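Local coordinates for protein hypoxanthine phosphoribosyltransferase (PDB 7CMJ) that converts hypoxanthine to IMP and guanine to GMP by transferring the 5-phosphoribosyl group from phosphoribosylpyrophosphate, a central step of purine salvage, at residues S94-G99 against Q105-L110; H176-V179 against D185-E188; G183-Y186 against Y190-L193. All coordinates share one frame; numbering follows the deposited sequence.

Contact 1 of 3, residues S94-G99 against Q105-L110; sequences SSYGTG and QVRMLL
Strands 86-94 and 107-110 form an antiparallel hairpin at one margin of the large sheet, and where it opens into its connecting loop Ser94 and Arg107 make a hydrogen-bonded pair. Ser94 N gives to Arg107 O at 2.9 Å, and Arg107 N returns a bond to Ser94 O at 3.0 Å. Past the pair the two segments diverge, and a water bridges them by accepting from Tyr96 N and donating to Gln105 O. With CG of Tyr96 beside its own backbone N (chi1 -67°), the ring lies along the backbone of 105-107. Gln105 O sits at the ring edge, 3.5 Å from Tyr96 CD2, and the phenol end reaches CB of Arg107. In purine phosphoribosyltransferases this hairpin carries the long mobile loop that closes over the active site, and the Ser95-Tyr96 pair is consistent with the start of that loop. Tyr96 OH is hydrogen-bonded to Val112 O of the second subunit, while Arg107 NE bonds to Asp111 O of the same neighbour. Val106 sets CB 3.5 Å from Ser94 O and packs onto Tyr136 and Leu137 of helix 131-142. Farther along, a classic beta bulge sets Leu109 and Leu110 opposite the single residue Cys92, and Leu109 CD1 rests 3.9 Å from Ser94 CB.

Contact 2 of 3, residues H176-V179 against D185-E188; sequences HAFV and DYAE. With MG (magnesium ion), chain C.
Asp185 O takes hydrogen bonds from two waters and also meets the edge of the Phe178 ring, whose CE2 lies 3.9 Å away. One of these waters, 3.0 Å from Asp185 O, donates in addition to Val179 O and so joins the two segments through solvent. The other makes a weak bond to Asp185 O and is itself a ligand of the magnesium ion. Both segments belong to the hood of the phosphoribosyltransferase fold, the small antiparallel sheet of strands 23-28, 196-199 and 179-180 with its loops, and here the hood supplies a metal site. Asp185 OD1 binds the magnesium directly at 2.2 Å. Three waters and a phosphate oxygen are its other ligands, so a single carboxylate oxygen is the protein's direct hold on the ion. This agrees with the magnesium- and GMP-binding role expected of Asp185.

The dry part of the contact is aromatic. Phe178 has CG anti to its backbone N (chi1 -156°), which carries the ring across to Tyr186. There the edge of Tyr186 is turned toward the face of Phe178 in an offset edge-to-face pair, centroids 5.6 Å apart and planes at 85°. The nearest carbons are Phe178 CZ and Tyr186 CD2, at 3.6 Å. One face of the Tyr186 ring has Ala187 CB over its centre; Tyr203 and Leu199 also pack against this tyrosine. The remaining carboxylate oxygen folds the loop back on itself in an Asx motif: Asp185 OD2 accepts from Glu188 N at 2.8 Å on the lone pair pointing away from OD1.

Contact 3 of 3, residues G183-Y186 against Y190-L193; sequences GMDY and YREL. With MG (magnesium ion), chain C; PO4 (phosphate ion), chain E.
Segments 183-186 and 190-193 pass closest at Gly183 and Arg191, whose CA atoms are 4.0 Å apart, and the second segment bends through a type I beta turn from Tyr190 to Leu193. Gly183 N donates to Arg191 O at 2.8 Å. Next along, Arg191 CA makes a C-H...O contact with Met184 O. The positive phi of Gly183 (91°) would press a CB against the preceding carbonyl oxygen, which suits glycine.

The Arg191 chain starts beside its backbone N and then runs extended alongside the carbonyl of Gly183. Its NH1 reaches back to Gly183 O at 2.9 Å, with the acceptor in the guanidinium plane, so the peptide fixes how the flat group is turned. Asp185 CB lies 3.3 Å above the centre of one guanidinium face, and the carboxylate is stacked nearly parallel to it, 14° off. Asp185 OD2 and Arg191 NH2 form only a long salt bridge of 3.6 Å in which no N-H points at the oxygen. The loop lines an anion site beside the magnesium, consistent with the diphosphate site of this family, and a phosphate ion, probably from the crystallisation liquor, occupies it: Arg191 NH2 donates almost straight (170°) to phosphate O3 at 3.0 Å, and O3 also binds the metal. Lys66 N and Arg113 of the third subunit hold the same phosphate, while Glu188 pairs with Arg191 NH2. Away from the phosphate, Tyr186 and Tyr190 run side by side, Tyr190 CD2 lying 3.9 Å from Tyr186 CB, and both touch Ile180 and Leu199.

Overall arrangement
From the N terminus, contact 1 comes first: it closes the loop between strands 86-94 and 107-110 on the large sheet before the chain reaches the hood. Contact 2 then closes the loop that leaves strand 179-180, bringing 176-179 to 185-188, and contact 3 takes over on the stretch where contact 2 ends, closing a shorter loop before strand 196-199. Contacts 2 and 3 share Asp185, Tyr186 and the magnesium ion, and Val179 packs on Met184 between them; their centres are about 8 Å apart. Contact 1 lies apart, its nearest atoms about 10 Å from contact 2 and about 12 Å from contact 3. All three also reach the third subunit of the tetramer.

Contact 1 of 3, residues S94-G99 against Q105-L110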
loop_
_atom_site.group_PDB
_atom_site.type_symbol
_atom_site.label_atom_id
_atom_site.label_comp_id
_atom_site.label_asym_id
_atom_site.label_seq_id
_atom_site.Cartn_x
_atom_site.Cartn_y
_atom_site.Cartn_z
ATOM N N SER A 94 1.674 -9.737 0.325
ATOM C CA SER A 94 2.852 -10.295 0.960
ATOM C C SER A 94 2.407 -11.387 1.926
ATOM O O SER A 94 1.326 -11.302 2.519
ATOM C CB SER A 94 3.634 -9.168 1.656
ATOM O OG SER A 94 4.287 -9.576 2.843
ATOM N N SER A 95 3.205 -12.440 2.042
ATOM C CA SER A 95 2.886 -13.492 3.000
ATOM C C SER A 95 3.244 -13.069 4.412
ATOM O O SER A 95 4.123 -12.230 4.627
ATOM C CB SER A 95 3.631 -14.776 2.663
ATOM O OG SER A 95 3.040 -15.378 1.533
ATOM N N TYR A 96 2.571 -13.670 5.388
ATOM C CA TYR A 96 2.885 -13.391 6.784
ATOM C C TYR A 96 3.895 -14.410 7.315
ATOM O O TYR A 96 3.958 -15.554 6.861
ATOM C CB TYR A 96 1.623 -13.393 7.665
ATOM C CG TYR A 96 0.635 -12.268 7.398
ATOM C CD1 TYR A 96 0.815 -11.003 7.942
ATOM C CD2 TYR A 96 -0.496 -12.486 6.615
ATOM C CE1 TYR A 96 -0.101 -9.979 7.700
ATOM C CE2 TYR A 96 -1.410 -11.480 6.379
ATOM C CZ TYR A 96 -1.209 -10.225 6.913
ATOM O OH TYR A 96 -2.133 -9.231 6.656
ATOM N N GLY A 97 4.684 -13.979 8.300
ATOM C CA GLY A 97 5.699 -14.856 8.847
ATOM C C GLY A 97 5.147 -16.026 9.640
ATOM O O GLY A 97 5.792 -17.079 9.721
ATOM N N THR A 98 3.968 -15.869 10.238
ATOM C CA THR A 98 3.439 -16.872 11.162
ATOM C C THR A 98 1.970 -16.570 11.423
ATOM O O THR A 98 1.443 -15.539 10.995
ATOM C CB THR A 98 4.235 -16.890 12.480
ATOM N N GLY A 99 1.317 -17.478 12.147
ATOM C CA GLY A 99 -0.064 -17.282 12.538
ATOM C C GLY A 99 -1.081 -17.557 11.456
ATOM O O GLY A 99 -2.257 -17.203 11.620
ATOM N N GLN A 105 -4.594 -16.130 4.871
ATOM C CA GLN A 105 -4.656 -14.693 4.666
ATOM C C GLN A 105 -3.286 -14.158 4.274
ATOM O O GLN A 105 -2.241 -14.721 4.619
ATOM C CB GLN A 105 -5.182 -13.979 5.908
ATOM C CG GLN A 105 -4.355 -14.213 7.159
ATOM C CD GLN A 105 -5.045 -13.696 8.399
ATOM O OE1 GLN A 105 -4.822 -12.571 8.831
ATOM N NE2 GLN A 105 -5.916 -14.505 8.953
ATOM N N VAL A 106 -3.312 -13.081 3.496
ATOM C CA VAL A 106 -2.116 -12.379 3.070
ATOM C C VAL A 106 -2.359 -10.891 3.235
ATOM O O VAL A 106 -3.500 -10.408 3.187
ATOM C CB VAL A 106 -1.738 -12.703 1.608
ATOM C CG1 VAL A 106 -1.127 -14.078 1.528
ATOM C CG2 VAL A 106 -2.972 -12.612 0.715
ATOM N N ARG A 107 -1.265 -10.162 3.421
ATOM C CA ARG A 107 -1.343 -8.720 3.585
ATOM C C ARG A 107 -1.449 -8.069 2.211
ATOM O O ARG A 107 -0.497 -8.086 1.427
ATOM C CB ARG A 107 -0.136 -8.217 4.370
ATOM C CG ARG A 107 -0.116 -6.725 4.573
ATOM C CD ARG A 107 1.156 -6.296 5.255
ATOM N NE ARG A 107 0.983 -5.044 5.993
ATOM C CZ ARG A 107 1.883 -4.546 6.833
ATOM N NH1 ARG A 107 3.019 -5.201 7.031
ATOM N NH2 ARG A 107 1.652 -3.400 7.469
ATOM N N MET A 108 -2.614 -7.499 1.925
ATOM C CA MET A 108 -2.791 -6.693 0.728
ATOM C C MET A 108 -1.853 -5.495 0.755
ATOM O O MET A 108 -1.936 -4.654 1.656
ATOM C CB MET A 108 -4.235 -6.225 0.626
ATOM C CG MET A 108 -4.706 -6.111 -0.803
ATOM S SD MET A 108 -4.414 -7.608 -1.808
ATOM C CE MET A 108 -5.214 -8.948 -0.882
ATOM N N LEU A 109 -0.962 -5.417 -0.236
ATOM C CA LEU A 109 -0.145 -4.229 -0.451
ATOM C C LEU A 109 -0.679 -3.350 -1.564
ATOM O O LEU A 109 -0.357 -2.152 -1.609
ATOM C CB LEU A 109 1.307 -4.605 -0.775
ATOM C CG LEU A 109 1.961 -5.648 0.119
ATOM C CD1 LEU A 109 3.417 -5.816 -0.273
ATOM C CD2 LEU A 109 1.835 -5.259 1.585
ATOM N N LEU A 110 -1.488 -3.911 -2.459
ATOM C CA LEU A 110 -2.090 -3.121 -3.526
ATOM C C LEU A 110 -3.459 -3.708 -3.788
ATOM O O LEU A 110 -3.573 -4.880 -4.163
ATOM C CB LEU A 110 -1.250 -3.125 -4.797
ATOM C CG LEU A 110 -1.856 -2.321 -5.954
ATOM C CD1 LEU A 110 -1.822 -0.849 -5.589
ATOM C CD2 LEU A 110 -1.082 -2.570 -7.257
HETATM O O HOH W 1 0.670 -15.772 4.721
#

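Contact 2 of 3, residues H176-V179 against D185-E188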
loop_
_atom_site.group_PDB
_atom_site.type_symbol
_atom_site.label_atom_id
_atom_site.label_comp_id
_atom_site.label_asym_id
_atom_site.label_seq_id
_atom_site.Cartn_x
_atom_site.Cartn_y
_atom_site.Cartn_z
ATOM N N HIS A 176 3.899 -31.781 -11.672
ATOM C CA HIS A 176 4.467 -30.946 -10.619
ATOM C C HIS A 176 5.961 -30.762 -10.855
ATOM O O HIS A 176 6.704 -31.743 -10.933
ATOM C CB HIS A 176 4.215 -31.562 -9.243
ATOM C CG HIS A 176 4.622 -30.667 -8.115
ATOM N ND1 HIS A 176 3.973 -29.480 -7.845
ATOM C CD2 HIS A 176 5.635 -30.754 -7.217
ATOM C CE1 HIS A 176 4.551 -28.891 -6.814
ATOM N NE2 HIS A 176 5.566 -29.637 -6.417
ATOM N N ALA A 177 6.404 -29.510 -10.962
ATOM C CA ALA A 177 7.824 -29.217 -11.118
ATOM C C ALA A 177 8.087 -27.776 -10.700
ATOM O O ALA A 177 7.162 -27.004 -10.437
ATOM C CB ALA A 177 8.292 -29.458 -12.554
ATOM N N PHE A 178 9.371 -27.423 -10.645
ATOM C CA PHE A 178 9.779 -26.059 -10.331
ATOM C C PHE A 178 9.885 -25.276 -11.630
ATOM O O PHE A 178 10.827 -25.466 -12.407
ATOM C CB PHE A 178 11.102 -26.019 -9.572
ATOM C CG PHE A 178 11.280 -24.762 -8.753
ATOM C CD1 PHE A 178 11.465 -24.828 -7.384
ATOM C CD2 PHE A 178 11.215 -23.510 -9.357
ATOM C CE1 PHE A 178 11.606 -23.681 -6.640
ATOM C CE2 PHE A 178 11.347 -22.358 -8.616
ATOM C CZ PHE A 178 11.546 -22.442 -7.257
ATOM N N VAL A 179 8.947 -24.387 -11.853
ATOM C CA VAL A 179 8.885 -23.702 -13.133
ATOM C C VAL A 179 9.566 -22.352 -13.017
ATOM O O VAL A 179 9.539 -21.687 -11.972
ATOM C CB VAL A 179 7.443 -23.541 -13.636
ATOM C CG1 VAL A 179 6.820 -24.887 -13.794
ATOM C CG2 VAL A 179 6.657 -22.686 -12.681
ATOM N N ASP A 185 9.237 -17.007 -11.463
ATOM C CA ASP A 185 10.564 -16.660 -10.980
ATOM C C ASP A 185 11.219 -17.791 -10.199
ATOM O O ASP A 185 10.565 -18.703 -9.681
ATOM C CB ASP A 185 10.529 -15.405 -10.084
ATOM C CG ASP A 185 10.116 -15.714 -8.643
ATOM O OD1 ASP A 185 8.982 -16.204 -8.432
ATOM O OD2 ASP A 185 10.922 -15.460 -7.716
ATOM N N TYR A 186 12.546 -17.696 -10.136
ATOM C CA TYR A 186 13.346 -18.331 -9.102
ATOM C C TYR A 186 14.231 -17.273 -8.463
ATOM O O TYR A 186 15.126 -16.731 -9.126
ATOM C CB TYR A 186 14.217 -19.449 -9.641
ATOM C CG TYR A 186 15.119 -19.947 -8.554
ATOM C CD1 TYR A 186 16.505 -19.861 -8.663
ATOM C CD2 TYR A 186 14.578 -20.464 -7.383
ATOM C CE1 TYR A 186 17.324 -20.316 -7.647
ATOM C CE2 TYR A 186 15.384 -20.915 -6.363
ATOM C CZ TYR A 186 16.748 -20.841 -6.497
ATOM O OH TYR A 186 17.518 -21.302 -5.459
ATOM N N ALA A 187 13.994 -17.001 -7.175
ATOM C CA ALA A 187 14.747 -15.994 -6.432
ATOM C C ALA A 187 14.699 -14.654 -7.158
ATOM O O ALA A 187 15.696 -13.930 -7.257
ATOM C CB ALA A 187 16.187 -16.453 -6.195
ATOM N N GLU A 188 13.518 -14.344 -7.697
ATOM C CA GLU A 188 13.212 -13.163 -8.492
ATOM C C GLU A 188 13.878 -13.189 -9.860
ATOM O O GLU A 188 13.728 -12.228 -10.627
ATOM C CB GLU A 188 13.590 -11.865 -7.769
ATOM C CG GLU A 188 12.771 -11.612 -6.547
ATOM C CD GLU A 188 11.301 -11.421 -6.872
ATOM O OE1 GLU A 188 10.462 -11.714 -5.995
ATOM O OE2 GLU A 188 10.985 -10.980 -7.998
HETATM MG MG MG C . 7.711 -16.615 -6.735
HETATM O O HOH W 2 7.891 -20.104 -9.598
HETATM O O HOH W 3 8.950 -15.838 -4.915
HETATM O O HOH W 4 8.373 -18.946 -7.190
HETATM O O HOH W 5 6.716 -17.212 -8.695
#

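Contact 3 of 3, residues G183-Y186 against Y190-L193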
loop_
_atom_site.group_PDB
_atom_site.type_symbol
_atom_site.label_atom_id
_atom_site.label_comp_id
_atom_site.label_asym_id
_atom_site.label_seq_id
_atom_site.Cartn_x
_atom_site.Cartn_y
_atom_site.Cartn_z
ATOM N N GLY A 183 7.106 -14.985 -16.848
ATOM C CA GLY A 183 6.698 -14.242 -15.677
ATOM C C GLY A 183 7.038 -14.892 -14.353
ATOM O O GLY A 183 7.174 -14.184 -13.350
ATOM N N MET A 184 7.181 -16.208 -14.315
ATOM C CA MET A 184 7.426 -16.914 -13.066
ATOM C C MET A 184 8.917 -16.969 -12.758
ATOM O O MET A 184 9.757 -16.984 -13.663
ATOM C CB MET A 184 6.833 -18.321 -13.121
ATOM C CG MET A 184 5.338 -18.288 -13.360
ATOM S SD MET A 184 4.653 -19.896 -13.778
ATOM C CE MET A 184 5.325 -20.120 -15.429
ATOM N N ASP A 185 9.237 -17.007 -11.463
ATOM C CA ASP A 185 10.564 -16.660 -10.980
ATOM C C ASP A 185 11.219 -17.791 -10.199
ATOM O O ASP A 185 10.565 -18.703 -9.681
ATOM C CB ASP A 185 10.529 -15.405 -10.084
ATOM C CG ASP A 185 10.116 -15.714 -8.643
ATOM O OD1 ASP A 185 8.982 -16.204 -8.432
ATOM O OD2 ASP A 185 10.922 -15.460 -7.716
ATOM N N TYR A 186 12.546 -17.696 -10.136
ATOM C CA TYR A 186 13.346 -18.331 -9.102
ATOM C C TYR A 186 14.231 -17.273 -8.463
ATOM O O TYR A 186 15.126 -16.731 -9.126
ATOM C CB TYR A 186 14.217 -19.449 -9.641
ATOM C CG TYR A 186 15.119 -19.947 -8.554
ATOM C CD1 TYR A 186 16.505 -19.861 -8.663
ATOM C CD2 TYR A 186 14.578 -20.464 -7.383
ATOM C CE1 TYR A 186 17.324 -20.316 -7.647
ATOM C CE2 TYR A 186 15.384 -20.915 -6.363
ATOM C CZ TYR A 186 16.748 -20.841 -6.497
ATOM O OH TYR A 186 17.518 -21.302 -5.459
ATOM N N TYR A 190 14.549 -15.004 -13.751
ATOM C CA TYR A 190 14.107 -15.821 -14.887
ATOM C C TYR A 190 12.668 -15.549 -15.309
ATOM O O TYR A 190 12.141 -16.289 -16.162
ATOM C CB TYR A 190 14.281 -17.326 -14.628
ATOM C CG TYR A 190 15.666 -17.713 -14.142
ATOM C CD1 TYR A 190 16.809 -17.271 -14.800
ATOM C CD2 TYR A 190 15.830 -18.512 -13.018
ATOM C CE1 TYR A 190 18.081 -17.621 -14.355
ATOM C CE2 TYR A 190 17.097 -18.866 -12.563
ATOM C CZ TYR A 190 18.225 -18.419 -13.233
ATOM O OH TYR A 190 19.495 -18.770 -12.788
ATOM N N ARG A 191 12.022 -14.502 -14.779
ATOM C CA ARG A 191 10.676 -14.171 -15.239
ATOM C C ARG A 191 10.657 -13.824 -16.725
ATOM O O ARG A 191 9.628 -14.000 -17.394
ATOM C CB ARG A 191 10.111 -13.005 -14.421
ATOM C CG ARG A 191 10.120 -13.199 -12.899
ATOM C CD ARG A 191 9.318 -12.119 -12.215
ATOM N NE ARG A 191 9.378 -12.178 -10.750
ATOM C CZ ARG A 191 8.515 -12.838 -9.968
ATOM N NH1 ARG A 191 7.520 -13.554 -10.491
ATOM N NH2 ARG A 191 8.662 -12.804 -8.652
ATOM N N GLU A 192 11.779 -13.348 -17.265
ATOM C CA GLU A 192 11.801 -12.811 -18.619
ATOM C C GLU A 192 11.888 -13.888 -19.694
ATOM O O GLU A 192 11.789 -13.557 -20.881
ATOM C CB GLU A 192 12.969 -11.831 -18.771
ATOM C CG GLU A 192 14.355 -12.478 -18.839
ATOM C CD GLU A 192 14.965 -12.786 -17.476
ATOM O OE1 GLU A 192 14.220 -12.828 -16.485
ATOM O OE2 GLU A 192 16.197 -13.000 -17.402
ATOM N N LEU A 193 12.054 -15.152 -19.314
ATOM C CA LEU A 193 12.163 -16.239 -20.283
ATOM C C LEU A 193 10.871 -16.413 -21.088
ATOM O O LEU A 193 9.762 -16.337 -20.548
ATOM C CB LEU A 193 12.500 -17.537 -19.554
ATOM C CG LEU A 193 13.955 -17.965 -19.319
ATOM C CD1 LEU A 193 14.837 -16.862 -18.756
ATOM C CD2 LEU A 193 13.980 -19.189 -18.401
HETATM MG MG MG C . 7.711 -16.615 -6.735
HETATM P P PO4 E . 5.470 -14.073 -7.239
HETATM O O1 PO4 E . 4.694 -14.307 -5.971
HETATM O O2 PO4 E . 5.474 -12.613 -7.582
HETATM O O3 PO4 E . 6.887 -14.550 -7.032
HETATM O O4 PO4 E . 4.774 -14.815 -8.344
HETATM O O HOH W 3 8.950 -15.838 -4.915
HETATM O O HOH W 4 8.373 -18.946 -7.190
HETATM O O HOH W 5 6.716 -17.212 -8.695
#